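Local coordinates for protein MlnD (Bacillus methylotrophicus, PDB 5IL5) that is a trans-acyltransferase polyketide synthase whose dehydratase domain, the part present here, probably removes water from beta-hydroxyacyl intermediates in macrolactin biosynthesis, at residues Gln120-Ser125 / Leu140-Gly145; Ile90-Glu95 / Glu242-Asp247; Gln74-Arg79 / Gly210-Pro215; Ile111-Thr116 / Tyr124-Gln129; Leu96-Pro101 / Ile134-Arg139. All blocks are in the same frame, centred on the assembly; numbering follows the deposited sequence.

Contact 1. Residues Gln120-Ser125 / Leu140-Gly145; sequences QGASYS and LELEGG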
# COMPACT_ATOMS: atom_id res chain seq x y z
N GLN A 120 -22.76 8.85 2.06
CA GLN A 120 -22.60 9.91 3.04
C GLN A 120 -21.16 10.39 3.08
O GLN A 120 -20.89 11.60 3.10
CB GLN A 120 -23.03 9.43 4.42
CG GLN A 120 -24.53 9.32 4.59
CD GLN A 120 -25.19 10.67 4.46
OE1 GLN A 120 -25.47 11.13 3.36
NE2 GLN A 120 -25.42 11.32 5.59
N GLY A 121 -20.21 9.46 3.06
CA GLY A 121 -18.80 9.77 3.17
C GLY A 121 -18.01 8.49 3.25
O GLY A 121 -18.02 7.69 2.31
N ALA A 122 -17.34 8.28 4.37
CA ALA A 122 -16.59 7.06 4.59
C ALA A 122 -16.63 6.72 6.07
O ALA A 122 -16.87 7.58 6.92
CB ALA A 122 -15.14 7.19 4.12
N SER A 123 -16.39 5.45 6.37
CA SER A 123 -16.27 4.97 7.73
C SER A 123 -14.90 4.36 7.89
O SER A 123 -14.22 4.02 6.92
CB SER A 123 -17.35 3.93 8.06
OG SER A 123 -17.06 2.69 7.45
N TYR A 124 -14.48 4.22 9.15
CA TYR A 124 -13.18 3.65 9.43
C TYR A 124 -13.28 2.77 10.66
O TYR A 124 -14.06 3.06 11.58
CB TYR A 124 -12.12 4.76 9.61
CG TYR A 124 -12.21 5.57 10.89
CD1 TYR A 124 -11.68 5.09 12.08
CD2 TYR A 124 -12.80 6.83 10.90
CE1 TYR A 124 -11.75 5.82 13.24
CE2 TYR A 124 -12.87 7.58 12.06
CZ TYR A 124 -12.34 7.07 13.23
OH TYR A 124 -12.40 7.79 14.40
N SER A 125 -12.51 1.70 10.65
CA SER A 125 -12.40 0.78 11.77
C SER A 125 -10.93 0.58 12.05
O SER A 125 -10.16 0.24 11.15
CB SER A 125 -13.04 -0.58 11.48
OG SER A 125 -14.45 -0.54 11.60
N LEU A 140 -15.71 9.80 8.44
CA LEU A 140 -14.86 10.81 7.83
C LEU A 140 -15.69 11.65 6.89
O LEU A 140 -16.45 11.12 6.07
CB LEU A 140 -13.70 10.17 7.08
CG LEU A 140 -12.89 9.17 7.91
CD1 LEU A 140 -12.14 8.20 7.02
CD2 LEU A 140 -11.94 9.93 8.81
N GLU A 141 -15.58 12.97 7.02
CA GLU A 141 -16.19 13.87 6.06
C GLU A 141 -15.24 13.99 4.88
O GLU A 141 -14.08 14.37 5.04
CB GLU A 141 -16.45 15.23 6.69
CG GLU A 141 -16.77 16.30 5.66
CD GLU A 141 -17.77 17.33 6.15
OE1 GLU A 141 -18.06 17.35 7.37
OE2 GLU A 141 -18.27 18.10 5.31
N LEU A 142 -15.74 13.68 3.68
CA LEU A 142 -14.92 13.72 2.48
C LEU A 142 -15.18 14.92 1.60
O LEU A 142 -14.31 15.29 0.81
CB LEU A 142 -15.11 12.44 1.66
CG LEU A 142 -14.76 11.14 2.39
CD1 LEU A 142 -14.76 9.98 1.40
CD2 LEU A 142 -13.42 11.26 3.10
N GLU A 143 -16.35 15.55 1.72
CA GLU A 143 -16.62 16.77 0.97
C GLU A 143 -16.09 17.92 1.82
O GLU A 143 -16.77 18.43 2.72
CB GLU A 143 -18.11 16.90 0.67
CG GLU A 143 -18.72 15.64 0.03
CD GLU A 143 -18.38 15.49 -1.43
OE1 GLU A 143 -19.23 15.81 -2.28
OE2 GLU A 143 -17.25 15.04 -1.74
N GLY A 144 -14.85 18.31 1.56
CA GLY A 144 -14.18 19.34 2.32
C GLY A 144 -14.86 20.69 2.21
O GLY A 144 -15.15 21.16 1.11
N GLY A 145 -15.13 21.30 3.35
CA GLY A 145 -15.77 22.60 3.39
C GLY A 145 -15.05 23.50 4.37
O GLY A 145 -14.65 23.07 5.45

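Contact 2. Residues Ile90-Glu95 / Glu242-Asp247; sequences IIKLTE and ECTIFD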
# COMPACT_ATOMS: atom_id res chain seq x y z
N ILE A 90 -8.36 15.59 5.69
CA ILE A 90 -9.50 15.26 6.53
C ILE A 90 -9.68 16.39 7.53
O ILE A 90 -8.79 16.66 8.34
CB ILE A 90 -9.29 13.91 7.25
CG1 ILE A 90 -9.22 12.77 6.23
CG2 ILE A 90 -10.41 13.65 8.25
CD1 ILE A 90 -10.46 12.59 5.35
N ILE A 91 -10.83 17.05 7.47
CA ILE A 91 -11.13 18.18 8.34
C ILE A 91 -12.02 17.78 9.50
O ILE A 91 -11.81 18.25 10.62
CB ILE A 91 -11.77 19.33 7.52
CG1 ILE A 91 -10.84 19.82 6.41
CG2 ILE A 91 -12.11 20.48 8.45
CD1 ILE A 91 -9.48 20.29 6.90
N LYS A 92 -13.00 16.93 9.26
CA LYS A 92 -14.03 16.67 10.25
C LYS A 92 -14.24 15.18 10.38
O LYS A 92 -14.38 14.48 9.37
CB LYS A 92 -15.34 17.38 9.87
CG LYS A 92 -16.27 17.69 11.03
CD LYS A 92 -17.44 18.54 10.56
CE LYS A 92 -18.39 18.94 11.69
NZ LYS A 92 -17.91 20.13 12.46
N LEU A 93 -14.24 14.69 11.61
CA LEU A 93 -14.56 13.31 11.92
C LEU A 93 -15.79 13.34 12.81
O LEU A 93 -15.90 14.19 13.69
CB LEU A 93 -13.40 12.60 12.61
CG LEU A 93 -12.11 12.63 11.79
CD1 LEU A 93 -11.28 13.86 12.14
CD2 LEU A 93 -11.28 11.36 11.94
N THR A 94 -16.73 12.44 12.55
CA THR A 94 -17.97 12.44 13.30
C THR A 94 -18.25 11.03 13.81
O THR A 94 -17.74 10.05 13.28
CB THR A 94 -19.15 12.95 12.44
OG1 THR A 94 -19.39 12.05 11.35
CG2 THR A 94 -18.81 14.33 11.88
N GLU A 95 -19.05 10.97 14.86
CA GLU A 95 -19.56 9.72 15.42
C GLU A 95 -18.43 8.75 15.72
O GLU A 95 -18.36 7.64 15.19
CB GLU A 95 -20.58 9.09 14.47
CG GLU A 95 -21.64 10.05 13.95
CD GLU A 95 -22.54 9.38 12.94
OE1 GLU A 95 -22.50 8.13 12.86
OE2 GLU A 95 -23.27 10.11 12.22
N GLU A 242 -18.39 14.95 17.41
CA GLU A 242 -17.67 15.64 16.34
C GLU A 242 -16.22 15.89 16.72
O GLU A 242 -15.89 16.12 17.89
CB GLU A 242 -18.31 16.99 15.99
CG GLU A 242 -19.41 16.89 14.95
CD GLU A 242 -19.99 18.23 14.59
OE1 GLU A 242 -19.63 19.23 15.26
OE2 GLU A 242 -20.78 18.31 13.63
N CYS A 243 -15.36 15.87 15.70
CA CYS A 243 -13.98 16.33 15.81
C CYS A 243 -13.63 17.11 14.55
O CYS A 243 -13.57 16.54 13.46
CB CYS A 243 -13.02 15.17 16.00
SG CYS A 243 -11.31 15.72 16.05
N THR A 244 -13.38 18.41 14.71
CA THR A 244 -13.08 19.30 13.60
C THR A 244 -11.68 19.87 13.79
O THR A 244 -11.32 20.28 14.90
CB THR A 244 -14.11 20.43 13.53
OG1 THR A 244 -15.43 19.89 13.64
CG2 THR A 244 -13.97 21.23 12.23
N ILE A 245 -10.91 19.91 12.71
CA ILE A 245 -9.54 20.40 12.73
C ILE A 245 -9.52 21.65 11.86
O ILE A 245 -9.44 21.56 10.63
CB ILE A 245 -8.54 19.35 12.22
CG1 ILE A 245 -8.73 18.01 12.93
CG2 ILE A 245 -7.11 19.83 12.43
CD1 ILE A 245 -8.37 16.86 12.06
N PHE A 246 -9.56 22.82 12.50
CA PHE A 246 -9.63 24.08 11.77
C PHE A 246 -8.25 24.54 11.31
O PHE A 246 -8.13 25.16 10.24
CB PHE A 246 -10.26 25.15 12.65
CG PHE A 246 -11.64 24.82 13.12
CD1 PHE A 246 -12.73 25.10 12.32
CD2 PHE A 246 -11.84 24.22 14.35
CE1 PHE A 246 -14.01 24.80 12.75
CE2 PHE A 246 -13.12 23.92 14.78
CZ PHE A 246 -14.20 24.21 13.98
N ASP A 247 -7.22 24.26 12.09
CA ASP A 247 -5.90 24.84 11.85
C ASP A 247 -4.89 23.96 12.57
O ASP A 247 -4.86 23.93 13.80
CB ASP A 247 -5.84 26.28 12.34
CG ASP A 247 -4.54 26.97 11.99
OD1 ASP A 247 -3.57 26.26 11.61
OD2 ASP A 247 -4.48 28.21 12.08

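Contact 3. Residues Gln74-Arg79 / Gly210-Pro215; sequences QIEMAR and GCIIKP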
# COMPACT_ATOMS: atom_id res chain seq x y z
N GLN A 74 -5.76 7.87 18.19
CA GLN A 74 -6.33 7.11 17.09
C GLN A 74 -7.03 8.01 16.09
O GLN A 74 -7.17 7.65 14.91
CB GLN A 74 -7.30 6.09 17.67
CG GLN A 74 -6.58 5.04 18.46
CD GLN A 74 -7.50 4.20 19.30
OE1 GLN A 74 -8.24 3.36 18.79
NE2 GLN A 74 -7.45 4.40 20.61
N ILE A 75 -7.49 9.19 16.52
CA ILE A 75 -8.07 10.14 15.58
C ILE A 75 -7.04 10.53 14.53
O ILE A 75 -7.35 10.63 13.34
CB ILE A 75 -8.61 11.38 16.32
CG1 ILE A 75 -9.68 11.00 17.35
CG2 ILE A 75 -9.18 12.37 15.31
CD1 ILE A 75 -10.18 12.18 18.18
N GLU A 76 -5.79 10.75 14.95
CA GLU A 76 -4.71 11.01 14.00
C GLU A 76 -4.53 9.83 13.04
O GLU A 76 -4.32 10.03 11.84
CB GLU A 76 -3.42 11.32 14.74
CG GLU A 76 -2.20 11.57 13.85
CD GLU A 76 -2.35 12.78 12.96
OE1 GLU A 76 -3.23 13.62 13.23
OE2 GLU A 76 -1.57 12.89 11.99
N MET A 77 -4.61 8.60 13.54
CA MET A 77 -4.53 7.44 12.66
C MET A 77 -5.61 7.50 11.59
O MET A 77 -5.34 7.29 10.40
CB MET A 77 -4.67 6.14 13.46
CG MET A 77 -3.54 5.82 14.40
SD MET A 77 -3.92 4.45 15.52
CE MET A 77 -2.49 4.53 16.57
N ALA A 78 -6.84 7.78 11.99
CA ALA A 78 -7.93 7.86 11.03
C ALA A 78 -7.74 9.04 10.08
O ALA A 78 -7.95 8.91 8.87
CB ALA A 78 -9.27 7.96 11.76
N ARG A 79 -7.35 10.20 10.62
CA ARG A 79 -7.16 11.37 9.78
C ARG A 79 -6.08 11.13 8.74
O ARG A 79 -6.24 11.49 7.57
CB ARG A 79 -6.81 12.58 10.63
CG ARG A 79 -6.58 13.85 9.83
CD ARG A 79 -5.52 14.73 10.46
NE ARG A 79 -4.22 14.09 10.53
CZ ARG A 79 -3.41 13.91 9.49
NH1 ARG A 79 -3.77 14.31 8.28
NH2 ARG A 79 -2.23 13.33 9.66
N GLY A 210 5.20 14.20 10.55
CA GLY A 210 4.00 13.61 9.98
C GLY A 210 2.73 13.85 10.78
O GLY A 210 1.65 13.94 10.20
N CYS A 211 2.84 13.94 12.11
CA CYS A 211 1.65 14.07 12.95
C CYS A 211 1.04 15.45 12.77
O CYS A 211 1.65 16.46 13.13
CB CYS A 211 2.00 13.84 14.42
SG CYS A 211 1.97 12.12 14.95
N ILE A 212 -0.17 15.49 12.20
CA ILE A 212 -0.94 16.73 12.21
C ILE A 212 -1.45 17.01 13.61
O ILE A 212 -1.29 18.11 14.15
CB ILE A 212 -2.11 16.63 11.21
CG1 ILE A 212 -1.61 16.41 9.79
CG2 ILE A 212 -2.99 17.85 11.31
CD1 ILE A 212 -0.84 17.55 9.19
N ILE A 213 -2.02 15.99 14.24
CA ILE A 213 -2.51 16.07 15.61
C ILE A 213 -1.43 15.46 16.49
O ILE A 213 -1.26 14.24 16.53
CB ILE A 213 -3.84 15.33 15.78
CG1 ILE A 213 -4.92 15.98 14.90
CG2 ILE A 213 -4.26 15.30 17.24
CD1 ILE A 213 -6.26 15.25 14.92
N LYS A 214 -0.69 16.31 17.21
CA LYS A 214 0.41 15.80 18.00
C LYS A 214 -0.11 14.97 19.17
O LYS A 214 -1.14 15.30 19.76
CB LYS A 214 1.30 16.92 18.53
CG LYS A 214 2.12 17.61 17.47
CD LYS A 214 3.11 18.55 18.11
CE LYS A 214 3.96 19.25 17.07
NZ LYS A 214 4.83 20.31 17.66
N PRO A 215 0.59 13.90 19.55
CA PRO A 215 0.06 13.04 20.62
C PRO A 215 -0.14 13.77 21.93
O PRO A 215 -1.18 13.59 22.58
CB PRO A 215 1.12 11.93 20.73
CG PRO A 215 2.35 12.52 20.16
CD PRO A 215 1.89 13.41 19.06

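Contact 4. Residues Ile111-Thr116 / Tyr124-Gln129; sequences IRIVLT and YSIEKQ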
# COMPACT_ATOMS: atom_id res chain seq x y z
N ILE A 111 -1.97 -4.07 14.39
CA ILE A 111 -3.14 -3.19 14.31
C ILE A 111 -3.28 -2.66 12.89
O ILE A 111 -2.29 -2.26 12.27
CB ILE A 111 -3.01 -2.03 15.31
CG1 ILE A 111 -2.85 -2.56 16.73
CG2 ILE A 111 -4.23 -1.10 15.20
CD1 ILE A 111 -2.01 -1.66 17.62
N ARG A 112 -4.51 -2.64 12.39
CA ARG A 112 -4.81 -2.15 11.05
C ARG A 112 -6.02 -1.23 11.12
O ARG A 112 -6.84 -1.32 12.04
CB ARG A 112 -5.13 -3.29 10.09
CG ARG A 112 -6.50 -3.89 10.34
CD ARG A 112 -6.74 -5.13 9.54
NE ARG A 112 -8.12 -5.59 9.71
CZ ARG A 112 -8.71 -6.46 8.91
NH1 ARG A 112 -8.04 -6.98 7.89
NH2 ARG A 112 -9.97 -6.82 9.13
N ILE A 113 -6.15 -0.36 10.12
CA ILE A 113 -7.32 0.50 9.97
C ILE A 113 -7.99 0.17 8.65
O ILE A 113 -7.33 0.18 7.60
CB ILE A 113 -6.95 1.99 10.06
CG1 ILE A 113 -8.19 2.86 9.88
CG2 ILE A 113 -5.89 2.34 9.02
CD1 ILE A 113 -7.98 4.31 10.25
N VAL A 114 -9.29 -0.10 8.69
CA VAL A 114 -10.10 -0.37 7.51
C VAL A 114 -10.93 0.87 7.24
O VAL A 114 -11.50 1.45 8.17
CB VAL A 114 -10.99 -1.60 7.71
CG1 VAL A 114 -11.83 -1.88 6.46
CG2 VAL A 114 -10.15 -2.82 8.07
N LEU A 115 -10.99 1.29 5.98
CA LEU A 115 -11.77 2.44 5.56
C LEU A 115 -12.75 2.03 4.48
O LEU A 115 -12.36 1.43 3.48
CB LEU A 115 -10.87 3.56 5.05
CG LEU A 115 -9.76 4.00 6.00
CD1 LEU A 115 -8.46 3.28 5.68
CD2 LEU A 115 -9.58 5.51 5.91
N THR A 116 -14.02 2.37 4.68
CA THR A 116 -15.07 1.95 3.75
C THR A 116 -15.77 3.18 3.19
O THR A 116 -16.46 3.89 3.95
CB THR A 116 -16.08 1.03 4.43
OG1 THR A 116 -15.39 -0.05 5.08
CG2 THR A 116 -17.01 0.43 3.38
N TYR A 124 -14.48 4.22 9.15
CA TYR A 124 -13.18 3.65 9.43
C TYR A 124 -13.28 2.77 10.66
O TYR A 124 -14.06 3.06 11.58
CB TYR A 124 -12.12 4.76 9.61
CG TYR A 124 -12.21 5.57 10.89
CD1 TYR A 124 -11.68 5.09 12.08
CD2 TYR A 124 -12.80 6.83 10.90
CE1 TYR A 124 -11.75 5.82 13.24
CE2 TYR A 124 -12.87 7.58 12.06
CZ TYR A 124 -12.34 7.07 13.23
OH TYR A 124 -12.40 7.79 14.40
N SER A 125 -12.51 1.70 10.65
CA SER A 125 -12.40 0.78 11.77
C SER A 125 -10.93 0.58 12.05
O SER A 125 -10.16 0.24 11.15
CB SER A 125 -13.04 -0.58 11.48
OG SER A 125 -14.45 -0.54 11.60
N ILE A 126 -10.54 0.78 13.30
CA ILE A 126 -9.20 0.46 13.76
C ILE A 126 -9.32 -0.86 14.50
O ILE A 126 -10.07 -0.96 15.47
CB ILE A 126 -8.63 1.58 14.65
CG1 ILE A 126 -8.61 2.90 13.86
CG2 ILE A 126 -7.23 1.21 15.12
CD1 ILE A 126 -8.18 4.11 14.65
N GLU A 127 -8.59 -1.87 14.04
CA GLU A 127 -8.86 -3.24 14.41
C GLU A 127 -7.57 -3.95 14.78
O GLU A 127 -6.48 -3.53 14.40
CB GLU A 127 -9.56 -4.01 13.27
CG GLU A 127 -10.78 -3.31 12.66
CD GLU A 127 -11.36 -4.06 11.46
OE1 GLU A 127 -10.72 -5.01 10.98
OE2 GLU A 127 -12.47 -3.71 11.02
N LYS A 128 -7.71 -5.03 15.55
CA LYS A 128 -6.70 -6.07 15.56
C LYS A 128 -6.72 -6.76 14.21
O LYS A 128 -7.79 -7.12 13.70
CB LYS A 128 -6.94 -7.09 16.67
CG LYS A 128 -6.72 -6.60 18.10
CD LYS A 128 -6.72 -7.77 19.07
CE LYS A 128 -6.48 -7.33 20.51
NZ LYS A 128 -7.01 -8.29 21.52
N GLN A 129 -5.54 -6.97 13.62
CA GLN A 129 -5.48 -7.66 12.35
C GLN A 129 -5.86 -9.13 12.48
O GLN A 129 -6.43 -9.71 11.55
CB GLN A 129 -4.08 -7.53 11.75
CG GLN A 129 -3.97 -8.06 10.36
CD GLN A 129 -2.69 -7.65 9.68
OE1 GLN A 129 -1.60 -7.91 10.18
NE2 GLN A 129 -2.82 -6.97 8.55

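Contact 5. Residues Leu96-Pro101 / Ile134-Arg139; sequences LSFREP and IYSSGR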
# COMPACT_ATOMS: atom_id res chain seq x y z
N LEU A 96 -17.51 9.20 16.56
CA LEU A 96 -16.39 8.37 16.98
C LEU A 96 -16.84 7.46 18.12
O LEU A 96 -17.57 7.88 19.02
CB LEU A 96 -15.21 9.23 17.43
CG LEU A 96 -14.66 10.23 16.41
CD1 LEU A 96 -15.44 11.55 16.44
CD2 LEU A 96 -13.19 10.48 16.69
N SER A 97 -16.41 6.20 18.06
CA SER A 97 -16.78 5.20 19.06
C SER A 97 -15.53 4.45 19.50
O SER A 97 -14.85 3.85 18.66
CB SER A 97 -17.82 4.24 18.50
OG SER A 97 -18.20 3.29 19.47
N PHE A 98 -15.23 4.49 20.79
CA PHE A 98 -14.08 3.78 21.35
C PHE A 98 -14.58 2.58 22.15
O PHE A 98 -15.34 2.74 23.10
CB PHE A 98 -13.24 4.72 22.22
CG PHE A 98 -12.60 5.84 21.44
CD1 PHE A 98 -13.31 6.98 21.10
CD2 PHE A 98 -11.28 5.74 21.03
CE1 PHE A 98 -12.71 7.99 20.38
CE2 PHE A 98 -10.68 6.75 20.32
CZ PHE A 98 -11.40 7.88 19.99
N ARG A 99 -14.14 1.39 21.75
CA ARG A 99 -14.65 0.14 22.30
C ARG A 99 -13.64 -0.66 23.11
O ARG A 99 -14.03 -1.33 24.06
CB ARG A 99 -15.19 -0.73 21.17
CG ARG A 99 -16.53 -0.25 20.65
CD ARG A 99 -16.93 -0.94 19.37
NE ARG A 99 -16.86 -2.39 19.46
CZ ARG A 99 -17.39 -3.20 18.55
NH1 ARG A 99 -18.02 -2.71 17.50
NH2 ARG A 99 -17.27 -4.51 18.70
N GLU A 100 -12.36 -0.62 22.75
CA GLU A 100 -11.35 -1.36 23.48
C GLU A 100 -10.07 -0.53 23.56
O GLU A 100 -9.77 0.24 22.64
CB GLU A 100 -11.03 -2.71 22.82
CG GLU A 100 -12.16 -3.74 22.89
CD GLU A 100 -12.48 -4.19 24.31
OE1 GLU A 100 -11.61 -4.03 25.20
OE2 GLU A 100 -13.60 -4.71 24.53
N PRO A 101 -9.32 -0.65 24.66
CA PRO A 101 -8.01 -0.01 24.73
C PRO A 101 -6.95 -0.80 23.98
O PRO A 101 -7.02 -2.03 23.85
CB PRO A 101 -7.71 0.01 26.23
CG PRO A 101 -8.45 -1.16 26.76
CD PRO A 101 -9.70 -1.26 25.94
N ILE A 134 -12.64 -4.48 17.04
CA ILE A 134 -12.53 -3.03 16.94
C ILE A 134 -11.94 -2.43 18.21
O ILE A 134 -12.41 -2.72 19.32
CB ILE A 134 -13.90 -2.41 16.62
CG1 ILE A 134 -14.39 -2.89 15.24
CG2 ILE A 134 -13.85 -0.88 16.66
CD1 ILE A 134 -15.82 -2.50 14.91
N TYR A 135 -10.91 -1.59 18.05
CA TYR A 135 -10.48 -0.67 19.10
C TYR A 135 -11.33 0.59 19.12
O TYR A 135 -11.80 1.02 20.18
CB TYR A 135 -9.00 -0.29 18.92
CG TYR A 135 -8.00 -1.39 19.20
CD1 TYR A 135 -7.77 -1.83 20.50
CD2 TYR A 135 -7.26 -1.96 18.18
CE1 TYR A 135 -6.85 -2.83 20.76
CE2 TYR A 135 -6.33 -2.95 18.43
CZ TYR A 135 -6.14 -3.38 19.73
OH TYR A 135 -5.22 -4.37 19.99
N SER A 136 -11.54 1.20 17.95
CA SER A 136 -12.36 2.40 17.82
C SER A 136 -12.87 2.48 16.39
O SER A 136 -12.32 1.84 15.48
CB SER A 136 -11.58 3.67 18.18
OG SER A 136 -10.86 4.17 17.07
N SER A 137 -13.94 3.24 16.19
CA SER A 137 -14.55 3.40 14.88
C SER A 137 -15.06 4.83 14.75
O SER A 137 -15.26 5.53 15.74
CB SER A 137 -15.69 2.41 14.64
OG SER A 137 -16.68 2.49 15.65
N GLY A 138 -15.27 5.25 13.51
CA GLY A 138 -15.77 6.58 13.27
C GLY A 138 -16.05 6.81 11.80
O GLY A 138 -15.97 5.90 10.98
N ARG A 139 -16.42 8.05 11.51
CA ARG A 139 -16.74 8.50 10.16
C ARG A 139 -15.81 9.62 9.74
O ARG A 139 -15.21 10.31 10.57
CB ARG A 139 -18.19 8.97 10.09
CG ARG A 139 -19.17 7.83 10.15
CD ARG A 139 -20.56 8.35 9.95
NE ARG A 139 -20.67 9.10 8.70
CZ ARG A 139 -20.70 8.55 7.49
NH1 ARG A 139 -20.65 7.24 7.34
NH2 ARG A 139 -20.78 9.33 6.42

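Contact 1. Residues Gln120-Ser125 / Leu140-Gly145
In the N-terminal hotdog fold of this dehydratase domain, strands 122-128 and 134-140 run antiparallel, and this contact is the end of their ladder, where strand 122-128 begins and strand 134-140 ends. Ala122 and Leu140 form a hydrogen-bonded pair with two unequal rungs. Leu140 N donates to Ala122 O at 2.9 Å, approaching from above the carbonyl plane, whereas the return bond from Ala122 N to Leu140 O is weak at 3.4 Å. Beyond it Gly121 passes close to segment 140-145, its CA 4.0 Å from Leu140 O, and Leu142 points toward this end, so that its CD1 methyl lies 3.9 Å from Ala122 CB. Two residues along, the Tyr124 ring is sent across by a first torsion that puts CG between the backbone N and the carbonyl carbon (chi1 72°). Its CD2 meets Leu140 at the branch point, 3.8 Å from CG, with the methyl CD2 of Leu140 equally near, and the two side chains cross at about a right angle. Asp118 OD1 accepts from Gly121 N just before the strand. Around the pair, Tyr124 rests on Ala78 of helix 74-86 and on Leu93 and Leu96 of strand 92-98, Leu140 also reaches Leu115 of strand 111-117, and Ala122 packs on Phe43 of the second subunit.

Contact 2. Residues Ile90-Glu95 / Glu242-Asp247
Lys92 runs along one face of the strand pair, from its own strand to Thr244 and Glu242 of the next. Its CB lies 4.1 Å from Cys243 O, and CG is set anti to the backbone N (chi1 -155°), where it passes 3.5 Å from Thr244 OG1. CD continues alongside the same hydroxyl. CE then comes 3.1 Å from Glu242 OE2, and a bend in the last torsion (chi4 83°) turns the ammonium back over the neighbouring strand. There NZ donates to Thr244 OG1 at 2.8 Å and makes a weaker salt bridge of 3.4 Å to Glu242 OE1, with a cation-pi contact to Tyr147 besides. Beneath it the backbones are almost exactly antiparallel (174°). Leu93 N reaches Cys243 O at 2.7 Å, Cys243 N returns to Leu93 O, and Ile245 N binds Ile91 O at 2.8 Å. This pairing joins the N-terminal hotdog, through strand 92-98, to strand 239-245 of the C-terminal one, as in the double hotdog of polyketide synthase dehydratases. On the face opposite Lys92, Leu93 packs on Ala78 and Cys243 on Ile75 of helix 74-86; strand 134-140 flanks strand 92-98, and strand 278-286 flanks strand 239-245.

Contact 3. Residues Gln74-Arg79 / Gly210-Pro215
A buried carboxylate on the N-terminal hotdog helix captures two consecutive backbone N-H groups of the C-terminal hotdog, in the loop that leads into helix 215-229. Glu76 leaves helix 74-86 with CG anti to the backbone N (chi1 178°) and bends at chi2 (63°) to face Ile212 and Ile213. OE1 accepts from Ile213 N at 2.8 Å and OE2 from Ile212 N at 3.0 Å, both donors lying on one side of the carboxylate plane. From the other side Arg79, one helical turn on, grips the same group side-on, NE reaching OE1 of Glu76 at 2.9 Å and NH2 bonding to OE2, with both oxygens near the guanidinium plane. His33 NE2 adds a further bond to OE2. So many donors would be expected to keep Glu76 ionised. Ile212 lies over one face of the Arg79 guanidinium. Ile213 slides past Glu76 in the opposite direction, bringing its CD1 to 4.1 Å from Ile75 CG2.

Contact 4. Residues Ile111-Thr116 / Tyr124-Gln129
The guanidinium of Arg112 has Glu127 OE1 at its edge, close to its plane, and the CG2 methyl of Val114 over one face, shifted towards the rim. Both NE and NH2 converge on that one oxygen, NE of Arg112 at 3.0 Å from OE1 of Glu127 and NH2 at 2.7 Å, the latter nearly along the C-O axis. Guanidinium and carboxylate are turned 46° apart, so the grip is not coplanar. Arg112 starts from the crowded position between backbone N and carbonyl carbon (chi1 74°) and runs extended to NE, while Glu127 extends beyond CG to meet it. Below them the hairpin of strands 111-117 and 122-128 alternates hydrogen-bonded and non-hydrogen-bonded pairs from Arg112 to Leu115, and its rungs include Arg112 N to Glu127 O at 3.0 Å and Val114 N to Ser125 O at 2.6 Å. Alternation sends Ile113, Leu115, Tyr124 and Ile126 to the other face, towards helix 74-86. There Ile113 CD1 lies 3.9 Å from Ile126 CG1, and Ile111 CG2 meets Ile126 CG2 at 3.8 Å. On its far side strand 111-117 pairs with strand 46-50, and Leu115 also touches Phe43 of the second subunit. The Arg112-Glu127 ion pair thus crosses a hydrogen-bonded pair of the sheet on the face away from helix 74-86, where the glutamate probably remains ionised.

Contact 5. Residues Leu96-Pro101 / Ile134-Arg139
In this stretch of the N-terminal hotdog sheet, strands 92-98 and 134-140 pair in antiparallel fashion (177°) and then meet a classic beta bulge. The close-knit part is backbone and small side chains. Ser97 N binds Ser137 O and Ser137 N returns to Ser97 O, both at 2.7 Å, and the serine side chains lie next to each other on one face. On the other face the CB of Ser136 touches the Phe98 ring at CD2, 3.5 Å away; this face turns to helix 74-86, where Ser136 OG makes a weak hydrogen bond to Gln74 OE1. At the bulge, Arg99 and Glu100 together stand opposite Tyr135, whose carbonyl O accepts from both: Arg99 N at 2.8 Å comes in from above the carbonyl plane, whereas Glu100 N at 3.1 Å lies on a lone pair. The extra residue turns the Arg99 and Glu100 side chains out to the exposed side, where the contact loosens. There Ile134 slants beneath Arg99, with its CB 4.0 Å from the guanidinium plane and over its centre, and Glu100 bends away after its CG passes 3.7 Å from Ile134 O. Tyr135 is buried in contrast, and it presents the rim of its ring to the carbonyls of Glu100 and Pro101: both oxygens lie near the ring plane, Pro101 O 3.2 Å from Tyr135 CE1.

Four contacts follow neighbouring strands in the order 111-117, 122-128, 134-140, 92-98, 239-245: contact 4 joins the first two, contact 1 joins strand 122-128 to the end of 134-140, contact 5 joins 134-140 to 92-98, and contact 2 carries the ladder into the C-terminal hotdog. Contact 3 joins helix 74-86, which packs against these strands, to the loop before helix 215-229. Centres are about 10 Å apart for contacts 1 and 2 and for 4 and 5, and about 19 Å for 2 and 4. Along the chain contacts 1, 4 and 5 are nested inside contacts 2 and 3, which cross each other, as do 1 and 5. Contacts 2 and 3 alone span more than 130 residues, uniting the two hotdogs.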